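Local coordinates for tellurite resistance protein of COG3793 (Nostoc punctiforme, PDB 2OU3), which is of uncertain function but binds zinc and, as a member of the TerB family, is probably linked to tellurite resistance, at residues W16-N21 / Q94-L99; M33-T38 / E82-S87; C39-G44 / Y74-A79. One frame throughout, in Å; residues are numbered along the deposited sequence.

Interaction 1 of 3, residues W16-N21 / Q94-L99. With I3A (1H-indole-3-carbaldehyde), chain E.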
loop_
_atom_site.group_PDB
_atom_site.type_symbol
_atom_site.label_atom_id
_atom_site.label_comp_id
_atom_site.label_asym_id
_atom_site.label_seq_id
_atom_site.Cartn_x
_atom_site.Cartn_y
_atom_site.Cartn_z
ATOM N N TRP A 16 -4.065 2.433 5.430
ATOM C CA TRP A 16 -3.783 1.160 4.842
ATOM C C TRP A 16 -2.550 0.500 5.496
ATOM O O TRP A 16 -2.599 -0.667 5.902
ATOM C CB TRP A 16 -3.596 1.269 3.323
ATOM C CG TRP A 16 -3.220 -0.036 2.704
ATOM C CD1 TRP A 16 -1.942 -0.447 2.339
ATOM C CD2 TRP A 16 -4.076 -1.153 2.447
ATOM N NE1 TRP A 16 -1.992 -1.723 1.847
ATOM C CE2 TRP A 16 -3.278 -2.182 1.908
ATOM C CE3 TRP A 16 -5.442 -1.388 2.616
ATOM C CZ2 TRP A 16 -3.809 -3.419 1.548
ATOM C CZ3 TRP A 16 -5.962 -2.600 2.247
ATOM C CH2 TRP A 16 -5.155 -3.593 1.693
ATOM N N PHE A 17 -1.448 1.230 5.582
ATOM C CA PHE A 17 -0.209 0.620 6.054
ATOM C C PHE A 17 -0.093 0.600 7.576
ATOM O O PHE A 17 0.564 -0.282 8.134
ATOM C CB PHE A 17 0.990 1.368 5.484
ATOM C CG PHE A 17 1.278 1.023 4.054
ATOM C CD1 PHE A 17 1.670 -0.257 3.708
ATOM C CD2 PHE A 17 1.178 1.978 3.056
ATOM C CE1 PHE A 17 1.970 -0.580 2.391
ATOM C CE2 PHE A 17 1.478 1.648 1.717
ATOM C CZ PHE A 17 1.862 0.376 1.401
ATOM N N PHE A 18 -0.635 1.608 8.241
ATOM C CA PHE A 18 -0.372 1.752 9.685
ATOM C C PHE A 18 -1.600 1.655 10.588
ATOM O O PHE A 18 -1.436 1.553 11.810
ATOM C CB PHE A 18 0.393 3.040 9.964
ATOM C CG PHE A 18 1.620 3.190 9.107
ATOM C CD1 PHE A 18 2.719 2.387 9.321
ATOM C CD2 PHE A 18 1.603 4.028 7.991
ATOM C CE1 PHE A 18 3.828 2.471 8.499
ATOM C CE2 PHE A 18 2.725 4.154 7.160
ATOM C CZ PHE A 18 3.820 3.351 7.395
ATOM N N GLY A 19 -2.804 1.693 10.012
ATOM C CA GLY A 19 -4.046 1.624 10.784
ATOM C C GLY A 19 -4.507 2.940 11.387
ATOM O O GLY A 19 -5.517 2.995 12.125
ATOM N N PHE A 20 -3.774 4.016 11.092
ATOM C CA PHE A 20 -3.975 5.301 11.722
ATOM C C PHE A 20 -5.225 5.961 11.174
ATOM O O PHE A 20 -5.547 5.795 10.022
ATOM C CB PHE A 20 -2.775 6.221 11.427
ATOM C CG PHE A 20 -1.454 5.778 12.047
ATOM C CD1 PHE A 20 -1.379 4.802 13.036
ATOM C CD2 PHE A 20 -0.261 6.385 11.625
ATOM C CE1 PHE A 20 -0.143 4.416 13.597
ATOM C CE2 PHE A 20 0.959 6.029 12.198
ATOM C CZ PHE A 20 1.021 5.054 13.180
ATOM N N ASN A 21 -5.943 6.685 12.026
ATOM C CA ASN A 21 -7.112 7.467 11.582
ATOM C C ASN A 21 -6.848 8.957 11.342
ATOM O O ASN A 21 -7.783 9.709 11.019
ATOM C CB ASN A 21 -8.247 7.299 12.593
ATOM C CG ASN A 21 -8.761 5.884 12.654
ATOM O OD1 ASN A 21 -8.969 5.350 13.733
ATOM N ND2 ASN A 21 -8.973 5.273 11.499
ATOM N N GLN A 94 7.866 1.533 18.097
ATOM C CA GLN A 94 9.049 0.657 18.059
ATOM C C GLN A 94 8.891 -0.537 17.120
ATOM O O GLN A 94 9.783 -0.815 16.335
ATOM C CB GLN A 94 9.432 0.179 19.461
ATOM C CG GLN A 94 10.051 1.277 20.372
ATOM C CD GLN A 94 9.025 2.144 21.080
ATOM O OE1 GLN A 94 7.814 2.056 20.828
ATOM N NE2 GLN A 94 9.511 3.007 21.966
ATOM N N ARG A 95 7.766 -1.252 17.204
ATOM C CA ARG A 95 7.577 -2.446 16.370
ATOM C C ARG A 95 7.379 -2.067 14.902
ATOM O O ARG A 95 7.839 -2.743 13.996
ATOM C CB ARG A 95 6.398 -3.268 16.842
ATOM C CG ARG A 95 6.573 -3.826 18.254
ATOM C CD ARG A 95 5.354 -4.640 18.633
ATOM N NE ARG A 95 5.396 -5.054 20.024
ATOM C CZ ARG A 95 4.579 -5.957 20.553
ATOM N NH1 ARG A 95 3.638 -6.550 19.833
ATOM N NH2 ARG A 95 4.717 -6.273 21.806
ATOM N N ASP A 96 6.682 -0.962 14.707
ATOM C CA ASP A 96 6.390 -0.398 13.408
ATOM C C ASP A 96 7.721 -0.010 12.724
ATOM O O ASP A 96 7.974 -0.353 11.579
ATOM C CB ASP A 96 5.453 0.779 13.683
ATOM C CG ASP A 96 4.974 1.524 12.438
ATOM O OD1 ASP A 96 5.377 1.211 11.289
ATOM O OD2 ASP A 96 4.118 2.432 12.674
ATOM N N ILE A 97 8.583 0.685 13.457
ATOM C CA ILE A 97 9.868 1.080 12.941
ATOM C C ILE A 97 10.647 -0.187 12.496
ATOM O O ILE A 97 11.252 -0.215 11.424
ATOM C CB ILE A 97 10.713 1.842 14.043
ATOM C CG1 ILE A 97 10.164 3.267 14.309
ATOM C CG2 ILE A 97 12.212 1.884 13.661
ATOM C CD1 ILE A 97 10.557 3.861 15.706
ATOM N N LEU A 98 10.659 -1.198 13.358
ATOM C CA LEU A 98 11.450 -2.435 13.099
ATOM C C LEU A 98 10.994 -3.123 11.837
ATOM O O LEU A 98 11.807 -3.531 11.015
ATOM C CB LEU A 98 11.347 -3.387 14.283
ATOM C CG LEU A 98 12.489 -4.414 14.302
ATOM C CD1 LEU A 98 13.692 -3.610 14.822
ATOM C CD2 LEU A 98 12.254 -5.619 15.186
ATOM N N LEU A 99 9.671 -3.252 11.677
ATOM C CA LEU A 99 9.091 -3.881 10.521
ATOM C C LEU A 99 9.438 -3.150 9.240
ATOM O O LEU A 99 9.814 -3.762 8.263
ATOM C CB LEU A 99 7.563 -4.044 10.677
ATOM C CG LEU A 99 6.872 -4.710 9.470
ATOM C CD1 LEU A 99 7.394 -6.125 9.206
ATOM C CD2 LEU A 99 5.332 -4.694 9.619
HETATM O O I3A E . 4.505 8.938 9.319
HETATM C "C3'" I3A E . 4.421 7.727 9.131
HETATM C C3 I3A E . 4.372 6.849 10.326
HETATM C C2 I3A E . 4.213 5.491 10.271
HETATM N N I3A E . 4.190 5.025 11.566
HETATM C C8 I3A E . 4.328 6.029 12.456
HETATM C C9 I3A E . 4.453 7.295 11.720
HETATM C C4 I3A E . 4.571 8.519 12.397
HETATM C C5 I3A E . 4.612 8.505 13.771
HETATM C C6 I3A E . 4.489 7.309 14.497
HETATM C C7 I3A E . 4.345 6.099 13.835
#
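D96, which meets F18 and F20 across this contact, has its OD2 gripped twice: the indole N of 1H-indole-3-carbaldehyde donates to it at 2.8 Å, nearly straight with an N-H...O angle of 165°, and Y155 OH of the second subunit is hydrogen-bonded to the same oxygen. The other oxygen, OD1, is hydrogen-bonded to Y32 OH. CG of D96 stands anti to the backbone N (chi1 -179°), which carries the carboxylate out from helix 94-106 toward the end of helix 4-18. There OD1 lies at the edge of the F18 ring, near its plane, 3.4 Å from F18 CE1, where the rim hydrogens carry slight positive charge; ring and carboxylate planes are 35° apart. The ligand lies over one face of the F18 ring, its C2 3.3 Å above the plane over the ring centre, and F17 CB lies over the opposite face. F20 offers the ligand an edge instead, with F20 CE2 3.4 Å from I3A C8, while F18 CB sits over one face of the F20 ring. The pocket thus sets aromatic rings beside the buried carboxylate of D96, and the two tyrosine hydroxyls that grip this group would hold OD2 ready for the indole N-H.

Interaction 2 of 3, residues M33-T38 / E82-S87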
loop_
_atom_site.group_PDB
_atom_site.type_symbol
_atom_site.label_atom_id
_atom_site.label_comp_id
_atom_site.label_asym_id
_atom_site.label_seq_id
_atom_site.Cartn_x
_atom_site.Cartn_y
_atom_site.Cartn_z
HETATM N N MSE A 33 10.908 8.046 9.762
HETATM C CA MSE A 33 11.773 7.552 8.683
HETATM C C MSE A 33 13.235 7.608 9.053
HETATM O O MSE A 33 13.993 6.721 8.693
HETATM C CB MSE A 33 11.560 8.309 7.376
HETATM C CG MSE A 33 10.337 7.889 6.636
HETATM SE SE MSE A 33 10.285 5.978 6.262
HETATM C CE MSE A 33 12.041 5.730 5.770
ATOM N N LYS A 34 13.651 8.658 9.775
ATOM C CA LYS A 34 15.016 8.712 10.286
ATOM C C LYS A 34 15.295 7.532 11.209
ATOM O O LYS A 34 16.366 6.958 11.186
ATOM C CB LYS A 34 15.314 10.049 11.003
ATOM C CG LYS A 34 15.473 11.207 9.995
ATOM C CD LYS A 34 15.520 12.593 10.606
ATOM C CE LYS A 34 15.824 13.651 9.526
ATOM N NZ LYS A 34 15.951 15.038 10.064
ATOM N N SER A 35 14.311 7.164 12.023
ATOM C CA SER A 35 14.453 6.023 12.917
ATOM C C SER A 35 14.626 4.733 12.108
ATOM O O SER A 35 15.457 3.873 12.407
ATOM C CB SER A 35 13.212 5.912 13.791
ATOM O OG SER A 35 13.081 7.075 14.551
ATOM N N VAL A 36 13.808 4.612 11.075
ATOM C CA VAL A 36 13.797 3.435 10.221
ATOM C C VAL A 36 15.143 3.300 9.543
ATOM O O VAL A 36 15.723 2.205 9.531
ATOM C CB VAL A 36 12.663 3.514 9.167
ATOM C CG1 VAL A 36 12.902 2.495 8.012
ATOM C CG2 VAL A 36 11.282 3.301 9.828
ATOM N N LEU A 37 15.652 4.405 8.982
ATOM C CA LEU A 37 16.949 4.385 8.322
ATOM C C LEU A 37 18.072 4.070 9.295
ATOM O O LEU A 37 18.979 3.287 8.964
ATOM C CB LEU A 37 17.245 5.718 7.632
ATOM C CG LEU A 37 16.345 6.080 6.464
ATOM C CD1 LEU A 37 16.633 7.502 6.026
ATOM C CD2 LEU A 37 16.555 5.058 5.331
ATOM N N THR A 38 18.024 4.662 10.492
ATOM C CA THR A 38 18.999 4.337 11.522
ATOM C C THR A 38 18.977 2.835 11.834
ATOM O O THR A 38 20.020 2.205 11.963
ATOM C CB THR A 38 18.726 5.095 12.821
ATOM O OG1 THR A 38 18.629 6.476 12.522
ATOM C CG2 THR A 38 19.832 4.875 13.832
ATOM N N GLU A 82 17.840 8.287 20.758
ATOM C CA GLU A 82 17.740 9.749 20.752
ATOM C C GLU A 82 16.807 10.241 19.644
ATOM O O GLU A 82 16.058 11.196 19.830
ATOM C CB GLU A 82 19.107 10.394 20.592
ATOM C CG GLU A 82 20.080 10.040 21.737
ATOM C CD GLU A 82 21.389 10.839 21.677
ATOM O OE1 GLU A 82 21.524 11.730 20.800
ATOM O OE2 GLU A 82 22.294 10.548 22.490
ATOM N N VAL A 83 16.849 9.588 18.501
ATOM C CA VAL A 83 15.984 9.968 17.410
ATOM C C VAL A 83 14.505 9.807 17.802
ATOM O O VAL A 83 13.699 10.738 17.631
ATOM C CB VAL A 83 16.355 9.203 16.129
ATOM C CG1 VAL A 83 15.393 9.584 14.983
ATOM C CG2 VAL A 83 17.783 9.543 15.730
ATOM N N ILE A 84 14.152 8.631 18.321
ATOM C CA ILE A 84 12.747 8.326 18.612
ATOM C C ILE A 84 12.191 9.247 19.682
ATOM O O ILE A 84 11.012 9.612 19.644
ATOM C CB ILE A 84 12.463 6.813 18.941
ATOM C CG1 ILE A 84 13.040 6.402 20.315
ATOM C CG2 ILE A 84 12.963 5.907 17.791
ATOM C CD1 ILE A 84 12.475 5.085 20.908
ATOM N N ALA A 85 13.057 9.677 20.587
ATOM C CA ALA A 85 12.673 10.551 21.703
ATOM C C ALA A 85 12.341 11.992 21.256
ATOM O O ALA A 85 11.820 12.792 22.019
ATOM C CB ALA A 85 13.790 10.560 22.795
ATOM N N ARG A 86 12.589 12.295 19.987
ATOM C CA ARG A 86 12.203 13.572 19.430
ATOM C C ARG A 86 10.693 13.703 19.279
ATOM O O ARG A 86 10.193 14.816 19.145
ATOM C CB ARG A 86 12.920 13.839 18.103
ATOM C CG ARG A 86 14.402 14.051 18.279
ATOM C CD ARG A 86 15.152 14.162 16.951
ATOM N NE ARG A 86 16.567 13.961 17.205
ATOM C CZ ARG A 86 17.478 13.590 16.312
ATOM N NH1 ARG A 86 17.171 13.383 15.034
ATOM N NH2 ARG A 86 18.720 13.410 16.742
ATOM N N SER A 87 9.961 12.584 19.336
ATOM C CA SER A 87 8.510 12.605 19.193
ATOM C C SER A 87 7.787 11.626 20.104
ATOM O O SER A 87 8.106 10.428 20.101
ATOM C CB SER A 87 8.180 12.218 17.770
ATOM O OG SER A 87 6.805 11.910 17.627
#
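V83, whose side chain packs on K34 and S35, also supports the flat guanidinium of R86: V83 CA lies 4.0 Å above one face of that group, over its centre. The contact sets the short helix 80-84 against helix 26-41 of the all-helical TerB fold, with a type I beta turn from I84 to S87 bringing the chain round beside it. S35 and V83 come nearest in backbone terms, their CA atoms 6.2 Å apart. The S35 hydroxyl is the centre of the packing, since OG lies 3.4 Å from V83 CG1 and equally close to I84 CG2, so two methyl groups border it. Its polarity is met within its own helix, because with chi1 at -61° OG sits beside the backbone N and turns back to hydrogen-bond the carbonyl of I31. Next to it, K34 adds its aliphatic base, CB resting 4.0 Å from V83 CG1, and its extended chain then carries the amine to a salt bridge with D70. K34 NZ and R86 NH1 are 5.4 Å apart, a like-charged pair whose repulsion is probably eased because R86 has its own acid, E78. One turn beyond K34, T38 brings a second donor to a helix carbonyl: K34 O accepts from T38 N and, on the other face of its plane, from T38 OG1 at 2.7 Å.

Interaction 3 of 3, residues C39-G44 / Y74-A79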
loop_
_atom_site.group_PDB
_atom_site.type_symbol
_atom_site.label_atom_id
_atom_site.label_comp_id
_atom_site.label_asym_id
_atom_site.label_seq_id
_atom_site.Cartn_x
_atom_site.Cartn_y
_atom_site.Cartn_z
ATOM N N CYS A 39 17.776 2.298 11.967
ATOM C CA CYS A 39 17.560 0.900 12.283
ATOM C C CYS A 39 18.099 -0.023 11.179
ATOM O O CYS A 39 18.817 -0.965 11.464
ATOM C CB CYS A 39 16.055 0.671 12.513
ATOM S SG CYS A 39 15.559 -0.721 13.534
ATOM N N ALA A 40 17.735 0.260 9.932
ATOM C CA ALA A 40 18.186 -0.536 8.797
ATOM C C ALA A 40 19.711 -0.473 8.669
ATOM O O ALA A 40 20.358 -1.493 8.455
ATOM C CB ALA A 40 17.544 -0.060 7.519
ATOM N N LYS A 41 20.276 0.727 8.802
ATOM C CA LYS A 41 21.731 0.900 8.694
ATOM C C LYS A 41 22.439 0.242 9.887
ATOM O O LYS A 41 23.464 -0.426 9.720
ATOM C CB LYS A 41 22.083 2.378 8.597
ATOM C CG LYS A 41 23.516 2.667 8.179
ATOM C CD LYS A 41 23.881 4.111 8.499
ATOM C CE LYS A 41 25.253 4.479 7.928
ATOM N NZ LYS A 41 25.427 5.941 7.840
ATOM N N ALA A 42 21.861 0.425 11.074
ATOM C CA ALA A 42 22.299 -0.251 12.292
ATOM C C ALA A 42 23.788 -0.012 12.517
ATOM O O ALA A 42 24.211 1.131 12.690
ATOM C CB ALA A 42 21.960 -1.752 12.252
ATOM N N ASP A 43 24.591 -1.069 12.521
ATOM C CA ASP A 43 26.026 -0.882 12.667
ATOM C C ASP A 43 26.554 -0.390 11.331
ATOM O O ASP A 43 27.237 0.637 11.244
ATOM N N GLY A 44 26.179 -1.116 10.287
ATOM C CA GLY A 44 26.886 -1.063 9.025
ATOM C C GLY A 44 26.489 0.056 8.107
ATOM O O GLY A 44 26.541 1.212 8.486
ATOM N N TYR A 74 20.312 13.014 4.697
ATOM C CA TYR A 74 20.449 12.549 6.056
ATOM C C TYR A 74 21.441 11.402 6.156
ATOM O O TYR A 74 21.340 10.397 5.445
ATOM C CB TYR A 74 19.116 12.085 6.590
ATOM C CG TYR A 74 19.125 11.626 8.046
ATOM C CD1 TYR A 74 19.254 12.538 9.082
ATOM C CD2 TYR A 74 18.875 10.291 8.378
ATOM C CE1 TYR A 74 19.212 12.126 10.415
ATOM C CE2 TYR A 74 18.839 9.868 9.709
ATOM C CZ TYR A 74 18.994 10.794 10.714
ATOM O OH TYR A 74 18.952 10.396 12.022
ATOM N N GLU A 75 22.378 11.579 7.066
ATOM C CA GLU A 75 23.341 10.565 7.416
ATOM C C GLU A 75 22.811 9.916 8.686
ATOM O O GLU A 75 22.753 10.545 9.755
ATOM C CB GLU A 75 24.713 11.198 7.666
ATOM C CG GLU A 75 25.611 11.236 6.423
ATOM C CD GLU A 75 26.299 9.892 6.164
ATOM O OE1 GLU A 75 25.644 8.976 5.616
ATOM O OE2 GLU A 75 27.496 9.756 6.512
ATOM N N ALA A 76 22.394 8.669 8.563
ATOM C CA ALA A 76 21.698 7.990 9.640
ATOM C C ALA A 76 22.707 7.438 10.630
ATOM O O ALA A 76 22.774 6.229 10.845
ATOM C CB ALA A 76 20.818 6.878 9.083
ATOM N N ASP A 77 23.465 8.341 11.237
ATOM C CA ASP A 77 24.529 7.979 12.156
ATOM C C ASP A 77 24.243 8.433 13.585
ATOM O O ASP A 77 25.143 8.428 14.426
ATOM C CB ASP A 77 25.860 8.604 11.686
ATOM C CG ASP A 77 26.301 8.105 10.305
ATOM O OD1 ASP A 77 25.962 6.957 9.926
ATOM O OD2 ASP A 77 27.010 8.872 9.611
ATOM N N GLU A 78 22.994 8.804 13.867
ATOM C CA GLU A 78 22.598 9.235 15.217
ATOM C C GLU A 78 22.196 8.036 16.076
ATOM O O GLU A 78 22.002 6.948 15.555
ATOM C CB GLU A 78 21.426 10.200 15.141
ATOM C CG GLU A 78 21.660 11.353 14.169
ATOM C CD GLU A 78 20.557 12.379 14.261
ATOM O OE1 GLU A 78 19.463 12.150 13.686
ATOM O OE2 GLU A 78 20.783 13.385 14.959
ATOM N N ALA A 79 22.082 8.233 17.393
ATOM C CA ALA A 79 21.668 7.147 18.272
ATOM C C ALA A 79 20.153 6.949 18.133
ATOM O O ALA A 79 19.381 7.901 18.229
ATOM C CB ALA A 79 22.071 7.430 19.721
HETATM O O HOH W 1 23.425 6.853 6.104
#
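K41, in the last turn of helix 26-41, sends its CB toward the 74-79 loop, and from there the chain runs extended to meet A76, D77 and E75 in succession. CG is anti to the backbone N (chi1 -167°), the setting that points the chain across the gap. CD is the first atom to make contact, 3.3 Å from A76 O and 4.2 Å from A76 CB, so the methylenes lie against the backbone of the loop as well as the alanine methyl. CE passes 3.3 Å from D77 OD1. NZ then forms a salt bridge with that same oxygen; the modelled separation of 2.4 Å is too short to be taken literally, although the pairing itself is clear. The ammonium also faces E75, whose OE1 is a long salt-bridge partner at 3.8 Å, and a water closes this gap. It accepts from K41 NZ at 2.8 Å and donates to E75 OE1 at 3.1 Å, while A76 N gives it a further hydrogen bond. A76 is the centre of an inverse gamma turn, which places the acids before and after it, E75 and D77, around the same lysine. The alanine methyl also packs against L37 and T38, joining the loop to the body of helix 26-41. Both acids are exposed, so this salt-bridge network lies at the surface; the lysine charge is shared between two carboxylates and a water, and solvent probably weakens each pairing, while the A76 methyl adds a buried non-polar contact.

Along the chain the three contacts are nested: interaction 3 lies inside the loop closed by interaction 2, which lies inside that closed by interaction 1. Interactions 2 and 3 share helix 26-41, their centres about 10 Å apart on the same side of the chain's centre, and the salt bridge between R86 and E78 ties them together. Interaction 1 lies about 14 Å from interaction 2 and about 20 Å from interaction 3, centre to centre. Helix 94-106 bridges them, I97 packing on S35 and I84, and L98 on C39. The helix carrying the ligand-binding acid is thereby backed by helix 26-41, whose far end meets the surface loop.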